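Local coordinates for protein flap endonuclease 1 (Desulfurococcus amylolyticus, PDB 3ORY) that probably cleaves the 5' flaps of branched DNA, as a flap endonuclease of the XPG/FEN1 family from a hyperthermophilic archaeon, at residues V13-I18 / I241-L246; I224-L229 / I235-L240; D254-I259 / V288-I293. All coordinates share one frame; numbering follows the deposited sequence.

In the fold
From the N terminus, the loop 13-18 comes first. It packs on helix 237-247, 223 residues on, and interaction 1 closes a long loop that holds every strand of the mixed sheet. Interaction 2 is nested inside it: strand 216-225 runs into helix 226-233, and a short link redirects the chain into helix 237-247, whose start packs on the helix before it. The two contacts touch through L15 with L240 and I243 with I235. Interaction 3 follows in series. It joins the loop after helix 237-247 to the start of helix 290-298, and meets interaction 1 through L246, I245 and F256. Interactions 2 and 3 do not touch.

Interaction 1. Residues V13-I18 / I241-L246; sequences VDLKDI and IDIGIL
L15 and I243 meet methyl to methyl, L15 CD2 lying 4.0 Å from I243 CG2. The two side chains approach at a slant rather than side by side. I243 CG2 is anti to its own backbone N, and this turns the branch methyl toward the loop. The longer arm of I243 serves a second partner: its CD1 is 4.3 Å from I18 CD1, an end-to-end contact of two isoleucines. V13 meets the next residue of the helix. Its CG1, anti to the backbone N (chi1 175°), rests 4.0 Å from G244 CA, so here a side chain touches bare helix backbone.

Two bonds within the loop shape it. D14 OD1 accepts from K16 N at 3.0 Å, an Asx turn, with the N-H arriving above the carboxylate plane. I18 N also bonds to L15 O. L15 reaches L240 and L247 on the same helix, and I243 touches L265 of helix 261-271.

No hydrogen bond or charge pair crosses the contact. All five touching residues are buried. Between the two segments the contact therefore rests on apolar burial, with no polar bond to fix its direction.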
ATOM      1  N   VAL A  13       3.692  -5.006   6.961  1.00 30.30           N
ATOM      2  CA  VAL A  13       4.357  -4.721   8.215  1.00 30.75           C
ATOM      3  C   VAL A  13       4.064  -3.265   8.564  1.00 31.08           C
ATOM      4  O   VAL A  13       4.492  -2.355   7.858  1.00 30.61           O
ATOM      5  CB  VAL A  13       5.883  -4.962   8.088  1.00 31.06           C
ATOM      6  CG1 VAL A  13       6.617  -4.548   9.366  1.00 30.99           C
ATOM      7  CG2 VAL A  13       6.169  -6.431   7.741  1.00 31.23           C
ATOM      8  N   ASP A  14       3.314  -3.052   9.642  1.00 31.59           N
ATOM      9  CA  ASP A  14       2.921  -1.706  10.045  1.00 32.58           C
ATOM     10  C   ASP A  14       3.781  -1.243  11.238  1.00 32.34           C
ATOM     11  O   ASP A  14       3.701  -1.809  12.327  1.00 32.16           O
ATOM     12  CB  ASP A  14       1.422  -1.670  10.374  1.00 33.35           C
ATOM     13  CG  ASP A  14       0.916  -0.271  10.760  1.00 35.79           C
ATOM     14  OD1 ASP A  14       1.655   0.730  10.630  1.00 35.28           O
ATOM     15  OD2 ASP A  14      -0.256  -0.183  11.189  1.00 38.89           O
ATOM     16  N   LEU A  15       4.605  -0.223  11.005  1.00 32.26           N
ATOM     17  CA  LEU A  15       5.517   0.314  12.026  1.00 32.55           C
ATOM     18  C   LEU A  15       5.107   1.715  12.470  1.00 33.70           C
ATOM     19  O   LEU A  15       5.860   2.399  13.169  1.00 33.43           O
ATOM     20  CB  LEU A  15       6.952   0.348  11.489  1.00 31.64           C
ATOM     21  CG  LEU A  15       7.552  -0.963  10.969  1.00 30.93           C
ATOM     22  CD1 LEU A  15       8.981  -0.709  10.490  1.00 31.28           C
ATOM     23  CD2 LEU A  15       7.527  -2.036  12.041  1.00 30.50           C
ATOM     24  N   LYS A  16       3.912   2.138  12.061  1.00 34.64           N
ATOM     25  CA  LYS A  16       3.443   3.506  12.292  1.00 36.41           C
ATOM     26  C   LYS A  16       3.774   4.079  13.667  1.00 37.07           C
ATOM     27  O   LYS A  16       4.291   5.193  13.765  1.00 37.49           O
ATOM     28  CB  LYS A  16       1.934   3.610  12.040  1.00 37.28           C
ATOM     29  CG  LYS A  16       1.405   5.038  12.027  1.00 40.26           C
ATOM     30  CD  LYS A  16      -0.064   5.078  11.567  1.00 43.43           C
ATOM     31  CE  LYS A  16      -0.526   6.516  11.337  1.00 45.87           C
ATOM     32  NZ  LYS A  16      -0.318   7.369  12.543  1.00 48.44           N
ATOM     33  N   ASP A  17       3.476   3.350  14.734  1.00 37.54           N
ATOM     34  CA  ASP A  17       3.665   3.966  16.043  1.00 39.02           C
ATOM     35  C   ASP A  17       5.058   3.818  16.665  1.00 38.38           C
ATOM     36  O   ASP A  17       5.260   4.233  17.807  1.00 38.38           O
ATOM     37  CB  ASP A  17       2.537   3.630  17.030  1.00 40.57           C
ATOM     38  CG  ASP A  17       2.152   2.174  17.012  1.00 43.06           C
ATOM     39  OD1 ASP A  17       3.066   1.316  17.050  1.00 45.03           O
ATOM     40  OD2 ASP A  17       0.927   1.902  16.955  1.00 45.11           O
ATOM     41  N   ILE A  18       6.015   3.248  15.924  1.00 36.76           N
ATOM     42  CA  ILE A  18       7.412   3.334  16.356  1.00 36.43           C
ATOM     43  C   ILE A  18       8.251   4.312  15.535  1.00 36.28           C
ATOM     44  O   ILE A  18       9.407   4.554  15.876  1.00 36.14           O
ATOM     45  CB  ILE A  18       8.142   1.959  16.483  1.00 36.06           C
ATOM     46  CG1 ILE A  18       8.303   1.277  15.118  1.00 35.20           C
ATOM     47  CG2 ILE A  18       7.440   1.061  17.494  1.00 35.92           C
ATOM     48  CD1 ILE A  18       9.387   0.178  15.102  1.00 33.62           C
ATOM     49  N   ILE A 241      14.731  -5.304  10.247  1.00 23.55           N
ATOM     50  CA  ILE A 241      14.190  -6.517   9.642  1.00 23.63           C
ATOM     51  C   ILE A 241      13.655  -7.456  10.735  1.00 23.95           C
ATOM     52  O   ILE A 241      12.563  -8.012  10.606  1.00 24.36           O
ATOM     53  CB  ILE A 241      15.248  -7.218   8.760  1.00 23.32           C
ATOM     54  CG1 ILE A 241      15.519  -6.375   7.509  1.00 23.02           C
ATOM     55  CG2 ILE A 241      14.786  -8.634   8.382  1.00 23.55           C
ATOM     56  CD1 ILE A 241      16.759  -6.826   6.691  1.00 22.61           C
ATOM     57  N   ASP A 242      14.412  -7.613  11.816  1.00 24.36           N
ATOM     58  CA  ASP A 242      13.992  -8.493  12.896  1.00 24.53           C
ATOM     59  C   ASP A 242      12.680  -8.022  13.536  1.00 25.02           C
ATOM     60  O   ASP A 242      11.839  -8.847  13.907  1.00 24.97           O
ATOM     61  CB  ASP A 242      15.099  -8.643  13.951  1.00 24.25           C
ATOM     62  CG  ASP A 242      16.127  -9.720  13.573  1.00 24.83           C
ATOM     63  OD1 ASP A 242      15.949 -10.409  12.549  1.00 23.27           O
ATOM     64  OD2 ASP A 242      17.123  -9.884  14.294  1.00 24.34           O
ATOM     65  N   ILE A 243      12.504  -6.706  13.651  1.00 25.26           N
ATOM     66  CA  ILE A 243      11.237  -6.161  14.132  1.00 25.95           C
ATOM     67  C   ILE A 243      10.097  -6.652  13.236  1.00 25.73           C
ATOM     68  O   ILE A 243       9.064  -7.129  13.737  1.00 26.31           O
ATOM     69  CB  ILE A 243      11.246  -4.616  14.243  1.00 26.00           C
ATOM     70  CG1 ILE A 243      12.201  -4.168  15.358  1.00 26.68           C
ATOM     71  CG2 ILE A 243       9.835  -4.094  14.555  1.00 26.74           C
ATOM     72  CD1 ILE A 243      12.548  -2.678  15.312  1.00 27.23           C
ATOM     73  N   GLY A 244      10.309  -6.585  11.921  1.00 25.07           N
ATOM     74  CA  GLY A 244       9.306  -7.055  10.960  1.00 24.26           C
ATOM     75  C   GLY A 244       8.972  -8.529  11.114  1.00 24.29           C
ATOM     76  O   GLY A 244       7.795  -8.925  11.007  1.00 24.21           O
ATOM     77  N   ILE A 245      10.005  -9.341  11.342  1.00 24.15           N
ATOM     78  CA  ILE A 245       9.850 -10.787  11.523  1.00 24.60           C
ATOM     79  C   ILE A 245       9.021 -11.096  12.779  1.00 25.86           C
ATOM     80  O   ILE A 245       8.182 -12.012  12.776  1.00 25.75           O
ATOM     81  CB  ILE A 245      11.230 -11.501  11.541  1.00 24.46           C
ATOM     82  CG1 ILE A 245      11.884 -11.435  10.150  1.00 23.11           C
ATOM     83  CG2 ILE A 245      11.093 -12.952  12.006  1.00 24.88           C
ATOM     84  CD1 ILE A 245      13.364 -11.848  10.094  1.00 23.10           C
ATOM     85  N   LEU A 246       9.241 -10.324  13.842  1.00 26.35           N
ATOM     86  CA  LEU A 246       8.461 -10.506  15.071  1.00 27.85           C
ATOM     87  C   LEU A 246       6.996 -10.173  14.842  1.00 28.38           C
ATOM     88  O   LEU A 246       6.100 -10.797  15.430  1.00 28.75           O
ATOM     89  CB  LEU A 246       9.030  -9.664  16.214  1.00 27.77           C
ATOM     90  CG  LEU A 246      10.385 -10.123  16.755  1.00 27.59           C
ATOM     91  CD1 LEU A 246      10.815  -9.239  17.918  1.00 27.17           C
ATOM     92  CD2 LEU A 246      10.309 -11.570  17.197  1.00 27.36           C
TER

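Interaction 2. Residues I224-L229 / I235-L240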
ATOM      1  N   ILE A 224       9.611   9.030   4.620  1.00 36.43           N
ATOM      2  CA  ILE A 224      10.454   8.406   5.631  1.00 36.26           C
ATOM      3  C   ILE A 224      11.747   7.950   4.980  1.00 35.98           C
ATOM      4  O   ILE A 224      11.733   7.191   4.008  1.00 35.20           O
ATOM      5  CB  ILE A 224       9.753   7.212   6.315  1.00 35.90           C
ATOM      6  CG1 ILE A 224       8.484   7.678   7.019  1.00 36.11           C
ATOM      7  CG2 ILE A 224      10.712   6.503   7.297  1.00 35.87           C
ATOM      8  CD1 ILE A 224       7.438   6.597   7.160  1.00 36.10           C
ATOM      9  N   GLU A 225      12.868   8.412   5.519  1.00 36.35           N
ATOM     10  CA  GLU A 225      14.166   8.028   4.990  1.00 36.41           C
ATOM     11  C   GLU A 225      14.761   6.929   5.861  1.00 35.64           C
ATOM     12  O   GLU A 225      14.763   7.043   7.084  1.00 35.51           O
ATOM     13  CB  GLU A 225      15.093   9.247   4.902  1.00 38.14           C
ATOM     14  CG  GLU A 225      14.576  10.323   3.934  1.00 40.72           C
ATOM     15  CD  GLU A 225      15.321  11.642   4.054  1.00 45.62           C
ATOM     16  OE1 GLU A 225      15.118  12.362   5.060  1.00 47.39           O
ATOM     17  OE2 GLU A 225      16.097  11.964   3.131  1.00 46.82           O
ATOM     18  N   LEU A 226      15.256   5.872   5.218  1.00 34.53           N
ATOM     19  CA  LEU A 226      15.733   4.677   5.915  1.00 34.01           C
ATOM     20  C   LEU A 226      16.889   4.939   6.880  1.00 34.83           C
ATOM     21  O   LEU A 226      16.765   4.687   8.078  1.00 33.94           O
ATOM     22  CB  LEU A 226      16.151   3.588   4.923  1.00 32.67           C
ATOM     23  CG  LEU A 226      16.726   2.281   5.485  1.00 31.89           C
ATOM     24  CD1 LEU A 226      15.758   1.591   6.477  1.00 29.29           C
ATOM     25  CD2 LEU A 226      17.092   1.333   4.346  1.00 30.24           C
ATOM     26  N   ASP A 227      18.019   5.408   6.350  1.00 36.01           N
ATOM     27  CA  ASP A 227      19.216   5.523   7.187  1.00 37.62           C
ATOM     28  C   ASP A 227      18.945   6.488   8.367  1.00 37.37           C
ATOM     29  O   ASP A 227      19.377   6.240   9.489  1.00 38.25           O
ATOM     30  CB  ASP A 227      20.481   5.853   6.355  1.00 38.68           C
ATOM     31  CG  ASP A 227      21.082   4.603   5.625  1.00 41.38           C
ATOM     32  OD1 ASP A 227      20.685   3.441   5.888  1.00 42.94           O
ATOM     33  OD2 ASP A 227      21.969   4.783   4.759  1.00 45.31           O
ATOM     34  N   LYS A 228      18.155   7.527   8.117  1.00 36.95           N
ATOM     35  CA  LYS A 228      17.674   8.450   9.155  1.00 36.75           C
ATOM     36  C   LYS A 228      16.803   7.772  10.227  1.00 35.46           C
ATOM     37  O   LYS A 228      16.968   8.013  11.435  1.00 35.35           O
ATOM     38  CB  LYS A 228      16.871   9.554   8.482  1.00 37.76           C
ATOM     39  CG  LYS A 228      16.950  10.910   9.128  1.00 40.52           C
ATOM     40  CD  LYS A 228      16.407  11.939   8.151  1.00 43.55           C
ATOM     41  CE  LYS A 228      16.525  13.355   8.679  1.00 46.83           C
ATOM     42  NZ  LYS A 228      15.802  14.280   7.764  1.00 48.65           N
ATOM     43  N   LEU A 229      15.860   6.942   9.777  1.00 33.04           N
ATOM     44  CA  LEU A 229      15.046   6.118  10.670  1.00 31.71           C
ATOM     45  C   LEU A 229      15.907   5.225  11.568  1.00 31.22           C
ATOM     46  O   LEU A 229      15.673   5.115  12.773  1.00 30.91           O
ATOM     47  CB  LEU A 229      14.073   5.252   9.851  1.00 30.42           C
ATOM     48  CG  LEU A 229      13.256   4.179  10.583  1.00 30.72           C
ATOM     49  CD1 LEU A 229      12.338   4.798  11.658  1.00 32.16           C
ATOM     50  CD2 LEU A 229      12.428   3.373   9.580  1.00 29.65           C
ATOM     51  N   ILE A 235      19.073   1.678  15.833  1.00 28.89           N
ATOM     52  CA  ILE A 235      19.080   0.266  15.423  1.00 27.84           C
ATOM     53  C   ILE A 235      19.766   0.073  14.061  1.00 26.50           C
ATOM     54  O   ILE A 235      19.885   1.011  13.282  1.00 25.86           O
ATOM     55  CB  ILE A 235      17.646  -0.345  15.367  1.00 27.50           C
ATOM     56  CG1 ILE A 235      16.770   0.381  14.339  1.00 28.23           C
ATOM     57  CG2 ILE A 235      16.981  -0.336  16.748  1.00 29.40           C
ATOM     58  CD1 ILE A 235      15.415  -0.278  14.100  1.00 30.85           C
ATOM     59  N   THR A 236      20.220  -1.148  13.800  1.00 25.58           N
ATOM     60  CA  THR A 236      20.779  -1.518  12.509  1.00 24.78           C
ATOM     61  C   THR A 236      19.653  -1.932  11.576  1.00 24.28           C
ATOM     62  O   THR A 236      18.519  -2.159  12.019  1.00 24.97           O
ATOM     63  CB  THR A 236      21.750  -2.703  12.650  1.00 24.61           C
ATOM     64  OG1 THR A 236      21.013  -3.841  13.114  1.00 23.33           O
ATOM     65  CG2 THR A 236      22.900  -2.376  13.636  1.00 25.36           C
ATOM     66  N   LEU A 237      19.959  -2.061  10.286  1.00 24.15           N
ATOM     67  CA  LEU A 237      18.992  -2.582   9.325  1.00 23.49           C
ATOM     68  C   LEU A 237      18.566  -4.007   9.708  1.00 23.49           C
ATOM     69  O   LEU A 237      17.385  -4.348   9.623  1.00 22.75           O
ATOM     70  CB  LEU A 237      19.546  -2.539   7.888  1.00 23.48           C
ATOM     71  CG  LEU A 237      18.645  -3.137   6.788  1.00 23.29           C
ATOM     72  CD1 LEU A 237      17.269  -2.463   6.698  1.00 24.64           C
ATOM     73  CD2 LEU A 237      19.335  -3.111   5.417  1.00 24.57           C
ATOM     74  N   GLU A 238      19.516  -4.839  10.138  1.00 24.06           N
ATOM     75  CA  GLU A 238      19.160  -6.195  10.604  1.00 24.50           C
ATOM     76  C   GLU A 238      18.159  -6.149  11.764  1.00 24.71           C
ATOM     77  O   GLU A 238      17.209  -6.931  11.786  1.00 24.68           O
ATOM     78  CB  GLU A 238      20.404  -7.022  10.972  1.00 24.90           C
ATOM     79  CG  GLU A 238      21.161  -7.531   9.744  1.00 24.97           C
ATOM     80  CD  GLU A 238      22.254  -8.528  10.084  1.00 27.92           C
ATOM     81  OE1 GLU A 238      22.188  -9.168  11.160  1.00 27.18           O
ATOM     82  OE2 GLU A 238      23.177  -8.679   9.260  1.00 29.96           O
ATOM     83  N   ASN A 239      18.373  -5.234  12.712  1.00 24.97           N
ATOM     84  CA  ASN A 239      17.414  -5.000  13.803  1.00 25.77           C
ATOM     85  C   ASN A 239      16.030  -4.646  13.257  1.00 25.10           C
ATOM     86  O   ASN A 239      15.024  -5.178  13.730  1.00 25.29           O
ATOM     87  CB  ASN A 239      17.849  -3.849  14.716  1.00 26.14           C
ATOM     88  CG  ASN A 239      19.117  -4.138  15.532  1.00 28.52           C
ATOM     89  OD1 ASN A 239      19.570  -5.288  15.712  1.00 30.41           O
ATOM     90  ND2 ASN A 239      19.695  -3.065  16.039  1.00 24.31           N
ATOM     91  N   LEU A 240      15.977  -3.744  12.269  1.00 24.45           N
ATOM     92  CA  LEU A 240      14.691  -3.340  11.671  1.00 24.09           C
ATOM     93  C   LEU A 240      13.976  -4.527  11.017  1.00 24.17           C
ATOM     94  O   LEU A 240      12.760  -4.724  11.189  1.00 24.05           O
ATOM     95  CB  LEU A 240      14.887  -2.224  10.632  1.00 23.74           C
ATOM     96  CG  LEU A 240      13.589  -1.636  10.046  1.00 24.40           C
ATOM     97  CD1 LEU A 240      12.800  -0.869  11.134  1.00 24.84           C
ATOM     98  CD2 LEU A 240      13.834  -0.741   8.847  1.00 22.90           C
TER
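L226 and L240 make the closest contact, with L226 CD1 3.8 Å from L240 CD2. Both leucines have CG anti to the backbone N (chi1 178° in L226), and the two side chains meet at an oblique angle through one methyl each. The same L226 CD1 is also 4.3 Å from L237 CD1. L240 CD2 in turn meets L229 CD2 at 4.4 Å. One methyl on each side therefore has two partners, and the four leucines form a continuous apolar patch. No hydrogen bond crosses it.

The next shell sets these side chains in place. L226 and L229 are one turn apart on helix 226-233, as are L237 and L240 on helix 237-247. E225 is the N-cap of the first helix, and its O accepts from L229 N at 2.9 Å. Its carboxylate has a weak salt bridge to K228, with E225 OE1 3.4 Å from K228 NZ. T236 caps the second helix: T236 OG1 accepts from N239 N at 3.0 Å, close to straight at 164°. T236 O receives L240 N as the helix begins.

Farther out, L230 touches L237 and L240 from helix 226-233. L191 of helix 189-192 lies against L226 and L229, and L192 against L240. E238 forms a salt bridge with K294 of helix 290-298.

Strand 216-225 passes straight into helix 226-233, and a short link leads to helix 237-247. The arrangement falls in the XPG I-region. Helix 237-247 continues toward helix 261-271, consistent with the helix-3-turn-helix region by which FEN1 relatives hold duplex DNA.

Interaction 3. Residues D254-I259 / V288-I293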
ATOM      1  N   ASP A 254       1.729 -15.052  10.860  1.00 31.17           N
ATOM      2  CA  ASP A 254       1.142 -14.756  12.168  1.00 33.18           C
ATOM      3  C   ASP A 254       2.081 -14.015  13.126  1.00 33.38           C
ATOM      4  O   ASP A 254       1.642 -13.515  14.164  1.00 33.82           O
ATOM      5  CB  ASP A 254       0.632 -16.040  12.825  1.00 34.18           C
ATOM      6  CG  ASP A 254      -0.461 -16.706  12.011  1.00 36.33           C
ATOM      7  OD1 ASP A 254      -1.271 -15.982  11.391  1.00 37.23           O
ATOM      8  OD2 ASP A 254      -0.513 -17.953  11.997  1.00 39.53           O
ATOM      9  N   GLY A 255       3.362 -13.933  12.769  1.00 33.17           N
ATOM     10  CA  GLY A 255       4.377 -13.382  13.669  1.00 33.71           C
ATOM     11  C   GLY A 255       4.440 -14.137  14.989  1.00 34.93           C
ATOM     12  O   GLY A 255       4.217 -15.351  15.037  1.00 34.59           O
ATOM     13  N   PHE A 256       4.731 -13.413  16.064  1.00 35.59           N
ATOM     14  CA  PHE A 256       4.816 -14.015  17.389  1.00 37.09           C
ATOM     15  C   PHE A 256       3.724 -13.457  18.296  1.00 38.17           C
ATOM     16  O   PHE A 256       3.467 -12.258  18.296  1.00 38.31           O
ATOM     17  CB  PHE A 256       6.223 -13.830  17.959  1.00 36.71           C
ATOM     18  CG  PHE A 256       7.284 -14.597  17.192  1.00 36.90           C
ATOM     19  CD1 PHE A 256       7.693 -15.860  17.621  1.00 37.08           C
ATOM     20  CD2 PHE A 256       7.830 -14.080  16.013  1.00 34.44           C
ATOM     21  CE1 PHE A 256       8.659 -16.587  16.911  1.00 37.24           C
ATOM     22  CE2 PHE A 256       8.794 -14.795  15.290  1.00 34.35           C
ATOM     23  CZ  PHE A 256       9.213 -16.051  15.737  1.00 35.13           C
ATOM     24  N   GLU A 257       3.082 -14.342  19.054  1.00 39.74           N
ATOM     25  CA  GLU A 257       1.864 -14.018  19.800  1.00 41.61           C
ATOM     26  C   GLU A 257       2.048 -12.897  20.814  1.00 41.71           C
ATOM     27  O   GLU A 257       2.985 -12.916  21.611  1.00 41.26           O
ATOM     28  CB  GLU A 257       1.321 -15.264  20.516  1.00 42.98           C
ATOM     29  CG  GLU A 257       0.999 -16.421  19.576  1.00 46.27           C
ATOM     30  CD  GLU A 257       0.754 -17.735  20.308  1.00 50.66           C
ATOM     31  OE1 GLU A 257       0.942 -18.805  19.680  1.00 53.09           O
ATOM     32  OE2 GLU A 257       0.373 -17.700  21.499  1.00 52.65           O
ATOM     33  N   GLY A 258       1.135 -11.928  20.773  1.00 41.58           N
ATOM     34  CA  GLY A 258       1.126 -10.833  21.736  1.00 41.70           C
ATOM     35  C   GLY A 258       2.155  -9.739  21.487  1.00 41.07           C
ATOM     36  O   GLY A 258       2.265  -8.811  22.279  1.00 41.40           O
ATOM     37  N   ILE A 259       2.909  -9.829  20.391  1.00 39.69           N
ATOM     38  CA  ILE A 259       3.972  -8.854  20.152  1.00 38.87           C
ATOM     39  C   ILE A 259       3.590  -7.792  19.120  1.00 38.15           C
ATOM     40  O   ILE A 259       3.485  -8.076  17.937  1.00 37.70           O
ATOM     41  CB  ILE A 259       5.329  -9.539  19.837  1.00 38.45           C
ATOM     42  CG1 ILE A 259       5.727 -10.447  21.011  1.00 39.90           C
ATOM     43  CG2 ILE A 259       6.410  -8.493  19.593  1.00 37.60           C
ATOM     44  CD1 ILE A 259       6.896 -11.359  20.747  1.00 41.77           C
ATOM     45  N   VAL A 288       9.970 -21.304  12.986  1.00 43.08           N
ATOM     46  CA  VAL A 288      10.273 -20.331  11.945  1.00 39.58           C
ATOM     47  C   VAL A 288      11.794 -20.187  11.825  1.00 37.25           C
ATOM     48  O   VAL A 288      12.473 -20.062  12.838  1.00 36.86           O
ATOM     49  CB  VAL A 288       9.656 -18.944  12.326  1.00 39.51           C
ATOM     50  CG1 VAL A 288       9.948 -17.913  11.281  1.00 38.39           C
ATOM     51  CG2 VAL A 288       8.144 -19.045  12.537  1.00 40.40           C
ATOM     52  N   ASP A 289      12.327 -20.202  10.601  1.00 34.14           N
ATOM     53  CA  ASP A 289      13.770 -20.000  10.393  1.00 31.74           C
ATOM     54  C   ASP A 289      14.039 -18.501  10.283  1.00 29.84           C
ATOM     55  O   ASP A 289      14.167 -17.962   9.182  1.00 28.17           O
ATOM     56  CB  ASP A 289      14.251 -20.743   9.138  1.00 31.59           C
ATOM     57  CG  ASP A 289      15.769 -20.800   9.019  1.00 31.96           C
ATOM     58  OD1 ASP A 289      16.485 -20.015   9.679  1.00 30.24           O
ATOM     59  OD2 ASP A 289      16.256 -21.636   8.236  1.00 32.32           O
ATOM     60  N   VAL A 290      14.121 -17.832  11.432  1.00 28.48           N
ATOM     61  CA  VAL A 290      14.180 -16.364  11.460  1.00 27.17           C
ATOM     62  C   VAL A 290      15.466 -15.812  10.854  1.00 26.48           C
ATOM     63  O   VAL A 290      15.458 -14.719  10.312  1.00 25.25           O
ATOM     64  CB  VAL A 290      13.967 -15.781  12.892  1.00 27.60           C
ATOM     65  CG1 VAL A 290      12.579 -16.175  13.432  1.00 27.43           C
ATOM     66  CG2 VAL A 290      15.080 -16.217  13.851  1.00 27.12           C
ATOM     67  N   ILE A 291      16.559 -16.569  10.941  1.00 25.91           N
ATOM     68  CA  ILE A 291      17.827 -16.116  10.361  1.00 26.18           C
ATOM     69  C   ILE A 291      17.763 -16.133   8.831  1.00 25.41           C
ATOM     70  O   ILE A 291      18.191 -15.178   8.171  1.00 26.10           O
ATOM     71  CB  ILE A 291      19.061 -16.914  10.879  1.00 26.90           C
ATOM     72  CG1 ILE A 291      19.234 -16.701  12.394  1.00 28.47           C
ATOM     73  CG2 ILE A 291      20.336 -16.470  10.133  1.00 25.96           C
ATOM     74  CD1 ILE A 291      20.372 -17.518  13.054  1.00 31.78           C
ATOM     75  N   ALA A 292      17.218 -17.202   8.272  1.00 24.38           N
ATOM     76  CA  ALA A 292      17.054 -17.289   6.820  1.00 23.85           C
ATOM     77  C   ALA A 292      16.129 -16.193   6.278  1.00 22.97           C
ATOM     78  O   ALA A 292      16.376 -15.637   5.205  1.00 22.70           O
ATOM     79  CB  ALA A 292      16.541 -18.687   6.417  1.00 23.95           C
ATOM     80  N   ILE A 293      15.066 -15.884   7.021  1.00 23.06           N
ATOM     81  CA  ILE A 293      14.133 -14.827   6.618  1.00 22.54           C
ATOM     82  C   ILE A 293      14.842 -13.467   6.623  1.00 22.17           C
ATOM     83  O   ILE A 293      14.714 -12.697   5.677  1.00 22.59           O
ATOM     84  CB  ILE A 293      12.867 -14.768   7.507  1.00 21.92           C
ATOM     85  CG1 ILE A 293      12.074 -16.070   7.394  1.00 23.10           C
ATOM     86  CG2 ILE A 293      11.983 -13.601   7.088  1.00 21.34           C
ATOM     87  CD1 ILE A 293      10.958 -16.226   8.454  1.00 22.03           C
TER
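V288 meets the tip of the F256 ring first: V288 CB is 4.5 Å from F256 CZ. The approach is oblique to the ring, and the valine still belongs to the loop before the helix.

D289 takes no part in the contact with F256 but caps helix 290-298. Its OD1 accepts from A292 N at 3.2 Å, with an N-H...O angle of 164°. The N-H comes from well above the carboxylate plane. D289 is also the centre of an inverse gamma turn, which swings the chain from V288 into the helix.

V290, the first helical residue, brings CG1 to 4.1 Å from the same F256 CZ. This methyl sits at the ring edge, near its plane. With CG1 anti to the carbonyl carbon (chi1 -61°), this branch is the one that reaches the ring. F256 thus presents its far end to both valines. It opens a type II turn that ends at I259, whose N bonds to F256 O at 3.3 Å. G255 just before the turn and G258 within it are both at positive phi. This glycine-rich link between helices 237-247 and 261-271 is consistent with the turn of the helix-3-turn-helix motif in FEN1 proteins. F256 also packs on L246. A phosphate ion, probably from the crystallisation liquor, lies about 4 Å from the V290 side chain.

I291 touches E275. I293 N bonds to D289 O as the helix gets under way, and its side chain packs on I245 and Y251.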